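Local coordinates for protein BB0689 (Borrelia burgdorferi, PDB 4D53) that is an outer surface lipoprotein of the Lyme disease spirochaete with a CAP-superfamily domain, whose biochemical role is not firmly known, at residues I55-M65 with L77-G85; D35-A46 with D111-K119. All coordinates share one frame; numbering follows the deposited sequence.

Contact 1: I55-M65 with L77-G85; sequences ITHTLFGTTPM and LTREILASG
His57 and Glu80 meet through a single hydrogen bond, ND1 to OE1 at 2.7 Å, which ties the loop at His57 to strand 75-84. Imidazole and carboxylate planes lie 21° apart, nearly coplanar, and the two side chains run past each other in opposite directions. Glu80 is fully extended, CG anti to the backbone N (chi1 174°), which carries its carboxylate up from the strand to the ring. OE1 accepts with its anti lone pair, from a donor ring tilted so that the oxygen stands 17° out of the imidazole plane. The other oxygen, OE2, is taken by a salt bridge to Arg67, whose guanidinium also reaches the carbonyl of His57.

One face of the imidazole rests on Leu82, whose CD1 stands 3.9 Å from the ring centroid in a CH-pi contact. Leu82 CD1 also touches Thr56 O and lies 3.8 Å from Ile55 CG2. Farther along, Ile55 CG1 packs against Ser84 CB at 3.6 Å. Toward the start of helix 64-69, Pro64 crosses Glu80 at about a right angle, its CG 3.7 Å from OE1. Thr78 turns its methyl CG2 to Met65 CA at 3.7 Å, while its hydroxyl bonds to Phe131 O on the adjoining strand.

The pair is consistent with the His and Glu that line the central cavity of many CAP domains. With ND1 acting as donor to Glu80 OE1 and Arg67 engaging OE2, the carboxylate is held from both oxygens, and through it the rotation of the imidazole is set.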
loop_
_atom_site.group_PDB
_atom_site.type_symbol
_atom_site.label_atom_id
_atom_site.label_comp_id
_atom_site.label_asym_id
_atom_site.label_seq_id
_atom_site.Cartn_x
_atom_site.Cartn_y
_atom_site.Cartn_z
ATOM N N ILE A 55 12.085 5.890 -2.721
ATOM C CA ILE A 55 10.751 5.579 -2.968
ATOM C C ILE A 55 10.599 5.492 -4.516
ATOM O O ILE A 55 10.898 6.453 -5.265
ATOM C CB ILE A 55 9.825 6.691 -2.390
ATOM C CG1 ILE A 55 9.928 6.800 -0.877
ATOM C CG2 ILE A 55 8.446 6.462 -2.914
ATOM C CD1 ILE A 55 9.385 5.568 -0.160
ATOM N N THR A 56 10.157 4.362 -4.972
ATOM C CA THR A 56 10.053 4.072 -6.423
ATOM C C THR A 56 9.169 2.883 -6.620
ATOM O O THR A 56 9.112 2.009 -5.728
ATOM C CB THR A 56 11.426 3.831 -7.094
ATOM O OG1 THR A 56 11.186 3.422 -8.448
ATOM C CG2 THR A 56 12.185 2.767 -6.381
ATOM N N HIS A 57 8.495 2.778 -7.761
ATOM C CA HIS A 57 7.636 1.604 -8.055
ATOM C C HIS A 57 8.429 0.475 -8.717
ATOM O O HIS A 57 7.899 -0.609 -8.880
ATOM C CB HIS A 57 6.468 1.996 -8.981
ATOM C CG HIS A 57 5.502 2.940 -8.346
ATOM N ND1 HIS A 57 4.528 2.515 -7.464
ATOM C CD2 HIS A 57 5.309 4.274 -8.516
ATOM C CE1 HIS A 57 3.771 3.551 -7.124
ATOM N NE2 HIS A 57 4.237 4.628 -7.724
ATOM N N THR A 58 9.694 0.714 -9.106
ATOM C CA THR A 58 10.419 -0.234 -9.970
ATOM C C THR A 58 11.768 -0.658 -9.411
ATOM O O THR A 58 12.748 -0.785 -10.122
ATOM C CB THR A 58 10.678 0.370 -11.369
ATOM O OG1 THR A 58 11.399 1.600 -11.205
ATOM C CG2 THR A 58 9.333 0.633 -12.028
ATOM N N LEU A 59 11.851 -0.870 -8.114
ATOM C CA LEU A 59 13.142 -1.188 -7.521
ATOM C C LEU A 59 13.700 -2.538 -7.993
ATOM O O LEU A 59 12.973 -3.536 -8.090
ATOM C CB LEU A 59 13.116 -1.053 -6.002
ATOM C CG LEU A 59 14.478 -1.330 -5.327
ATOM C CD1 LEU A 59 15.441 -0.141 -5.674
ATOM C CD2 LEU A 59 14.308 -1.359 -3.832
ATOM N N PHE A 60 14.976 -2.546 -8.413
ATOM C CA PHE A 60 15.606 -3.757 -8.969
ATOM C C PHE A 60 14.951 -4.378 -10.146
ATOM O O PHE A 60 15.008 -5.555 -10.276
ATOM C CB PHE A 60 15.905 -4.793 -7.867
ATOM C CG PHE A 60 16.630 -4.200 -6.693
ATOM C CD1 PHE A 60 17.619 -3.212 -6.906
ATOM C CD2 PHE A 60 16.389 -4.614 -5.396
ATOM C CE1 PHE A 60 18.276 -2.634 -5.870
ATOM C CE2 PHE A 60 17.061 -4.031 -4.332
ATOM C CZ PHE A 60 18.008 -3.044 -4.567
ATOM N N GLY A 61 14.358 -3.578 -11.034
ATOM C CA GLY A 61 13.780 -4.065 -12.242
ATOM C C GLY A 61 12.471 -4.839 -12.068
ATOM O O GLY A 61 12.051 -5.522 -12.998
ATOM N N THR A 62 11.844 -4.785 -10.887
ATOM C CA THR A 62 10.551 -5.378 -10.683
ATOM C C THR A 62 9.447 -4.339 -10.820
ATOM O O THR A 62 9.677 -3.136 -10.813
ATOM C CB THR A 62 10.426 -6.040 -9.290
ATOM O OG1 THR A 62 10.472 -5.060 -8.223
ATOM C CG2 THR A 62 11.585 -7.041 -9.105
ATOM N N THR A 63 8.260 -4.830 -11.058
ATOM C CA THR A 63 7.065 -4.028 -11.113
ATOM C C THR A 63 6.079 -4.517 -10.008
ATOM O O THR A 63 6.210 -5.616 -9.485
ATOM C CB THR A 63 6.429 -4.226 -12.480
ATOM O OG1 THR A 63 5.325 -3.374 -12.592
ATOM C CG2 THR A 63 5.884 -5.565 -12.588
ATOM N N PRO A 64 5.071 -3.701 -9.642
ATOM C CA PRO A 64 4.099 -4.192 -8.637
ATOM C C PRO A 64 3.474 -5.518 -8.991
ATOM O O PRO A 64 3.413 -6.414 -8.123
ATOM C CB PRO A 64 3.039 -3.096 -8.633
ATOM C CG PRO A 64 3.795 -1.878 -9.020
ATOM C CD PRO A 64 4.799 -2.314 -10.022
ATOM N N MET A 65 3.002 -5.669 -10.231
ATOM C CA MET A 65 2.404 -7.003 -10.649
ATOM C C MET A 65 3.360 -8.173 -10.475
ATOM O O MET A 65 3.008 -9.221 -9.942
ATOM C CB MET A 65 1.896 -6.983 -12.103
ATOM C CG MET A 65 1.111 -8.249 -12.489
ATOM S SD MET A 65 -0.677 -7.967 -12.548
ATOM C CE MET A 65 -0.805 -6.778 -13.888
ATOM N N LEU A 77 -4.934 -8.023 -12.121
ATOM C CA LEU A 77 -4.984 -6.570 -12.192
ATOM C C LEU A 77 -4.510 -6.046 -10.865
ATOM O O LEU A 77 -4.994 -6.526 -9.857
ATOM C CB LEU A 77 -6.389 -6.127 -12.377
ATOM C CG LEU A 77 -6.468 -4.792 -13.086
ATOM C CD1 LEU A 77 -7.706 -4.861 -14.014
ATOM C CD2 LEU A 77 -6.475 -3.692 -12.030
ATOM N N THR A 78 -3.607 -5.048 -10.872
ATOM C CA THR A 78 -3.078 -4.511 -9.616
ATOM C C THR A 78 -2.727 -3.014 -9.653
ATOM O O THR A 78 -2.457 -2.467 -10.749
ATOM C CB THR A 78 -1.852 -5.294 -9.219
ATOM O OG1 THR A 78 -1.534 -4.956 -7.858
ATOM C CG2 THR A 78 -0.680 -4.953 -10.152
ATOM N N ARG A 79 -2.766 -2.344 -8.481
ATOM C CA ARG A 79 -2.246 -0.954 -8.346
ATOM C C ARG A 79 -1.440 -0.839 -7.070
ATOM O O ARG A 79 -1.734 -1.564 -6.097
ATOM C CB ARG A 79 -3.327 0.049 -8.200
ATOM C CG ARG A 79 -4.201 0.085 -9.442
ATOM C CD ARG A 79 -5.557 0.489 -9.036
ATOM N NE ARG A 79 -6.486 0.453 -10.170
ATOM C CZ ARG A 79 -6.472 1.344 -11.137
ATOM N NH1 ARG A 79 -5.559 2.308 -11.129
ATOM N NH2 ARG A 79 -7.403 1.319 -12.075
ATOM N N GLU A 80 -0.538 0.143 -7.056
ATOM C CA GLU A 80 0.360 0.358 -5.903
ATOM C C GLU A 80 0.440 1.830 -5.622
ATOM O O GLU A 80 0.651 2.636 -6.577
ATOM C CB GLU A 80 1.741 -0.170 -6.230
ATOM C CG GLU A 80 2.765 0.157 -5.130
ATOM C CD GLU A 80 4.125 -0.473 -5.438
ATOM O OE1 GLU A 80 4.936 0.158 -6.183
ATOM O OE2 GLU A 80 4.372 -1.591 -4.907
ATOM N N ILE A 81 0.296 2.230 -4.355
ATOM C CA ILE A 81 0.580 3.579 -3.935
ATOM C C ILE A 81 1.625 3.574 -2.808
ATOM O O ILE A 81 1.544 2.709 -1.922
ATOM C CB ILE A 81 -0.690 4.373 -3.510
ATOM C CG1 ILE A 81 -1.453 3.672 -2.419
ATOM C CG2 ILE A 81 -1.696 4.539 -4.733
ATOM C CD1 ILE A 81 -2.712 4.334 -1.835
ATOM N N LEU A 82 2.504 4.588 -2.822
ATOM C CA LEU A 82 3.522 4.773 -1.852
ATOM C C LEU A 82 3.415 6.075 -1.197
ATOM O O LEU A 82 2.921 7.045 -1.806
ATOM C CB LEU A 82 4.895 4.638 -2.563
ATOM C CG LEU A 82 5.071 3.452 -3.496
ATOM C CD1 LEU A 82 6.351 3.545 -4.282
ATOM C CD2 LEU A 82 5.104 2.131 -2.684
ATOM N N ALA A 83 3.976 6.209 -0.006
ATOM C CA ALA A 83 4.163 7.456 0.686
ATOM C C ALA A 83 5.356 7.375 1.618
ATOM O O ALA A 83 5.652 6.311 2.133
ATOM C CB ALA A 83 2.948 7.907 1.467
ATOM N N SER A 84 6.023 8.483 1.800
ATOM C CA SER A 84 7.117 8.563 2.765
ATOM C C SER A 84 7.182 9.870 3.483
ATOM O O SER A 84 6.970 10.953 2.916
ATOM C CB SER A 84 8.413 8.361 1.993
ATOM O OG SER A 84 9.525 8.427 2.785
ATOM N N GLY A 85 7.515 9.798 4.771
ATOM C CA GLY A 85 7.612 10.943 5.590
ATOM C C GLY A 85 6.301 11.673 5.846
ATOM O O GLY A 85 6.304 12.884 6.088
#

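Contact 2: D35-A46 with D111-K119; sequences DDTLEKVAKEYA and DKIGGYRLK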
loop_
_atom_site.group_PDB
_atom_site.type_symbol
_atom_site.label_atom_id
_atom_site.label_comp_id
_atom_site.label_asym_id
_atom_site.label_seq_id
_atom_site.Cartn_x
_atom_site.Cartn_y
_atom_site.Cartn_z
ATOM N N ASP A 35 -6.238 -8.584 2.141
ATOM C CA ASP A 35 -5.728 -9.838 1.596
ATOM C C ASP A 35 -4.323 -10.110 2.142
ATOM O O ASP A 35 -3.411 -9.228 2.052
ATOM C CB ASP A 35 -5.691 -9.752 0.087
ATOM C CG ASP A 35 -5.163 -11.033 -0.563
ATOM O OD1 ASP A 35 -5.979 -11.925 -0.779
ATOM O OD2 ASP A 35 -3.946 -11.142 -0.885
ATOM N N ASP A 36 -4.116 -11.304 2.719
ATOM C CA ASP A 36 -2.814 -11.686 3.251
ATOM C C ASP A 36 -1.681 -11.659 2.279
ATOM O O ASP A 36 -0.558 -11.317 2.665
ATOM C CB ASP A 36 -2.857 -13.131 3.832
ATOM C CG ASP A 36 -3.747 -13.250 5.031
ATOM O OD1 ASP A 36 -3.905 -12.275 5.775
ATOM O OD2 ASP A 36 -4.298 -14.357 5.230
ATOM N N THR A 37 -1.870 -12.098 1.068
ATOM C CA THR A 37 -0.792 -12.056 0.115
ATOM C C THR A 37 -0.371 -10.616 -0.185
ATOM O O THR A 37 0.827 -10.339 -0.306
ATOM C CB THR A 37 -1.141 -12.785 -1.167
ATOM O OG1 THR A 37 -1.445 -14.135 -0.835
ATOM C CG2 THR A 37 -0.060 -12.844 -2.140
ATOM N N LEU A 38 -1.344 -9.729 -0.400
ATOM C CA LEU A 38 -1.012 -8.305 -0.680
ATOM C C LEU A 38 -0.309 -7.722 0.531
ATOM O O LEU A 38 0.643 -6.959 0.362
ATOM C CB LEU A 38 -2.232 -7.467 -1.053
ATOM C CG LEU A 38 -2.878 -7.839 -2.384
ATOM C CD1 LEU A 38 -4.031 -6.875 -2.684
ATOM C CD2 LEU A 38 -1.910 -7.843 -3.545
ATOM N N GLU A 39 -0.746 -8.037 1.744
ATOM C CA GLU A 39 -0.074 -7.516 2.923
ATOM C C GLU A 39 1.407 -7.977 3.000
ATOM O O GLU A 39 2.289 -7.203 3.365
ATOM C CB GLU A 39 -0.781 -7.906 4.220
ATOM C CG GLU A 39 -2.027 -7.059 4.489
ATOM C CD GLU A 39 -2.537 -7.185 5.888
ATOM O OE1 GLU A 39 -2.450 -8.301 6.405
ATOM O OE2 GLU A 39 -3.096 -6.246 6.477
ATOM N N LYS A 40 1.646 -9.230 2.615
ATOM C CA LYS A 40 3.020 -9.790 2.667
ATOM C C LYS A 40 3.906 -9.111 1.600
ATOM O O LYS A 40 5.025 -8.707 1.906
ATOM C CB LYS A 40 2.998 -11.301 2.430
ATOM C CG LYS A 40 4.374 -11.986 2.520
ATOM C CD LYS A 40 4.535 -13.301 1.764
ATOM C CE LYS A 40 3.431 -14.291 2.073
ATOM N NZ LYS A 40 3.466 -15.414 1.073
ATOM N N VAL A 41 3.396 -8.943 0.403
ATOM C CA VAL A 41 4.147 -8.291 -0.691
ATOM C C VAL A 41 4.457 -6.828 -0.302
ATOM O O VAL A 41 5.570 -6.379 -0.522
ATOM C CB VAL A 41 3.380 -8.391 -2.023
ATOM C CG1 VAL A 41 4.081 -7.674 -3.163
ATOM C CG2 VAL A 41 3.196 -9.877 -2.416
ATOM N N ALA A 42 3.472 -6.111 0.253
ATOM C CA ALA A 42 3.657 -4.707 0.644
ATOM C C ALA A 42 4.704 -4.580 1.714
ATOM O O ALA A 42 5.522 -3.658 1.669
ATOM C CB ALA A 42 2.326 -4.102 1.100
ATOM N N LYS A 43 4.713 -5.470 2.721
ATOM C CA LYS A 43 5.691 -5.431 3.742
ATOM C C LYS A 43 7.125 -5.689 3.246
ATOM O O LYS A 43 8.044 -4.948 3.581
ATOM C CB LYS A 43 5.353 -6.409 4.905
ATOM C CG LYS A 43 6.364 -6.382 6.043
ATOM C CD LYS A 43 5.968 -7.374 7.180
ATOM C CE LYS A 43 6.865 -7.241 8.397
ATOM N NZ LYS A 43 6.449 -8.183 9.456
ATOM N N GLU A 44 7.258 -6.668 2.378
ATOM C CA GLU A 44 8.593 -7.025 1.849
ATOM C C GLU A 44 9.165 -5.878 1.046
ATOM O O GLU A 44 10.354 -5.516 1.158
ATOM C CB GLU A 44 8.487 -8.249 0.956
ATOM C CG GLU A 44 8.227 -9.504 1.795
ATOM C CD GLU A 44 8.388 -10.846 1.031
ATOM O OE1 GLU A 44 8.817 -10.862 -0.187
ATOM O OE2 GLU A 44 8.061 -11.858 1.728
ATOM N N TYR A 45 8.266 -5.276 0.265
ATOM C CA TYR A 45 8.682 -4.094 -0.570
ATOM C C TYR A 45 8.998 -2.851 0.262
ATOM O O TYR A 45 10.018 -2.174 0.016
ATOM C CB TYR A 45 7.624 -3.812 -1.633
ATOM C CG TYR A 45 8.201 -2.938 -2.739
ATOM C CD1 TYR A 45 9.333 -3.315 -3.451
ATOM C CD2 TYR A 45 7.593 -1.703 -3.089
ATOM C CE1 TYR A 45 9.827 -2.545 -4.474
ATOM C CE2 TYR A 45 8.078 -0.934 -4.110
ATOM C CZ TYR A 45 9.206 -1.348 -4.822
ATOM O OH TYR A 45 9.693 -0.597 -5.874
ATOM N N ALA A 46 8.183 -2.563 1.283
ATOM C CA ALA A 46 8.411 -1.425 2.104
ATOM C C ALA A 46 9.817 -1.522 2.752
ATOM O O ALA A 46 10.594 -0.531 2.862
ATOM C CB ALA A 46 7.350 -1.306 3.199
ATOM N N ASP A 111 -10.769 -5.888 -5.938
ATOM C CA ASP A 111 -11.570 -6.220 -4.804
ATOM C C ASP A 111 -10.821 -6.510 -3.541
ATOM O O ASP A 111 -11.428 -6.726 -2.493
ATOM C CB ASP A 111 -12.596 -7.365 -5.094
ATOM C CG ASP A 111 -11.960 -8.647 -5.550
ATOM O OD1 ASP A 111 -10.749 -8.720 -5.752
ATOM O OD2 ASP A 111 -12.724 -9.614 -5.733
ATOM N N LYS A 112 -9.496 -6.515 -3.619
ATOM C CA LYS A 112 -8.638 -6.818 -2.470
ATOM C C LYS A 112 -7.657 -5.634 -2.235
ATOM O O LYS A 112 -7.221 -5.027 -3.172
ATOM C CB LYS A 112 -7.787 -8.057 -2.769
ATOM C CG LYS A 112 -8.613 -9.316 -3.094
ATOM C CD LYS A 112 -9.539 -9.744 -1.994
ATOM C CE LYS A 112 -10.439 -10.922 -2.432
ATOM N NZ LYS A 112 -11.107 -11.355 -1.197
ATOM N N ILE A 113 -7.289 -5.438 -0.981
ATOM C CA ILE A 113 -6.296 -4.457 -0.557
ATOM C C ILE A 113 -5.345 -5.111 0.458
ATOM O O ILE A 113 -5.739 -5.980 1.286
ATOM C CB ILE A 113 -6.969 -3.218 0.076
ATOM C CG1 ILE A 113 -6.021 -2.049 0.264
ATOM C CG2 ILE A 113 -7.693 -3.522 1.369
ATOM C CD1 ILE A 113 -6.692 -0.789 0.766
ATOM N N GLY A 114 -4.108 -4.634 0.459
ATOM C CA GLY A 114 -3.204 -5.001 1.502
ATOM C C GLY A 114 -2.045 -4.009 1.569
ATOM O O GLY A 114 -1.511 -3.610 0.542
ATOM N N GLY A 115 -1.690 -3.610 2.766
ATOM C CA GLY A 115 -0.589 -2.647 2.917
ATOM C C GLY A 115 0.231 -2.820 4.120
ATOM O O GLY A 115 -0.025 -3.723 5.000
ATOM N N TYR A 116 1.199 -1.951 4.249
ATOM C CA TYR A 116 2.163 -2.019 5.367
ATOM C C TYR A 116 2.747 -0.631 5.580
ATOM O O TYR A 116 2.970 0.124 4.590
ATOM C CB TYR A 116 3.260 -3.080 5.087
ATOM C CG TYR A 116 4.255 -3.225 6.258
ATOM C CD1 TYR A 116 3.885 -3.905 7.458
ATOM C CD2 TYR A 116 5.492 -2.602 6.237
ATOM C CE1 TYR A 116 4.764 -4.001 8.552
ATOM C CE2 TYR A 116 6.371 -2.719 7.320
ATOM C CZ TYR A 116 5.985 -3.399 8.473
ATOM O OH TYR A 116 6.906 -3.437 9.512
ATOM N N ARG A 117 3.003 -0.288 6.830
ATOM C CA ARG A 117 3.714 0.893 7.223
ATOM C C ARG A 117 5.034 0.476 7.877
ATOM O O ARG A 117 5.055 -0.168 8.921
ATOM C CB ARG A 117 2.920 1.807 8.122
ATOM C CG ARG A 117 3.597 3.138 8.420
ATOM C CD ARG A 117 3.053 3.862 9.626
ATOM N NE ARG A 117 3.454 5.268 9.684
ATOM C CZ ARG A 117 2.964 6.192 10.535
ATOM N NH1 ARG A 117 2.112 5.879 11.502
ATOM N NH2 ARG A 117 3.343 7.461 10.477
ATOM N N LEU A 118 6.127 0.850 7.238
ATOM C CA LEU A 118 7.503 0.744 7.840
ATOM C C LEU A 118 7.858 1.966 8.611
ATOM O O LEU A 118 7.829 3.107 8.118
ATOM C CB LEU A 118 8.528 0.442 6.743
ATOM C CG LEU A 118 9.967 0.501 7.272
ATOM C CD1 LEU A 118 10.216 -0.712 8.168
ATOM C CD2 LEU A 118 10.866 0.471 6.072
ATOM N N LYS A 119 8.050 1.807 9.943
ATOM C CA LYS A 119 8.423 2.922 10.781
ATOM C C LYS A 119 9.570 2.423 11.643
ATOM O O LYS A 119 9.505 1.295 12.208
ATOM C CB LYS A 119 7.215 3.336 11.533
ATOM C CG LYS A 119 7.246 4.652 12.181
ATOM C CD LYS A 119 5.906 4.932 12.820
ATOM C CE LYS A 119 6.151 6.125 13.728
ATOM N NZ LYS A 119 4.958 6.582 14.475
#
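Lys43 lies extended across the face of Tyr116, and each of its methylenes finds part of the ring. Lys43 CB starts over the near end, 3.6 Å from Tyr116 CG. Lys43 CG sits almost exactly above the middle, 3.6 Å from the Tyr116 ring centroid and 3° off its normal, a CH-pi contact. Beyond it Lys43 CD passes Tyr116 CE1 at 3.8 Å, and CE reaches the far end, near CZ and the phenol oxygen. Since the lysine torsions are all near 180°, the chain keeps to one line over the ring. Ala46 CB closes in at the ring edge, beside CD2.

Toward the other end, the helix comes down on glycine: Leu38 CB and Glu39 CG both rest on Gly114 CA, and with no side chain there the helix comes within 4.3 Å, Glu39 CA to Gly114 CA. Ala42 CB meets Gly115 CA at 3.7 Å. Asp35 begins the helix as N-cap, OD2 accepting from Leu38 N, and its own N bonds to Ile113 O at 2.8 Å. Its OD1 forms a salt bridge with Arg134.

The helix runs at 31° to strand 112-119, a close packing of helix on sheet that belongs to the alpha-beta-alpha sandwich of the CAP fold.

The two contacts lie about 11 Å apart, centre to centre, and rest on one mixed sheet. Contact 2 sets helix 36-52 on strand 112-119, while contact 1 brings the loop before helix 64-69, and the start of that helix, to the outermost strand 75-84; strand 125-134 runs between the two strands. Along the chain both segments of contact 1 fall between those of contact 2. The two contacts meet at Tyr45 of helix 36-52, whose OH probably bonds to Thr56 O and Leu59 N, tying the loop to the helix. Helix, loop and sheet are thereby joined within a single CAP domain.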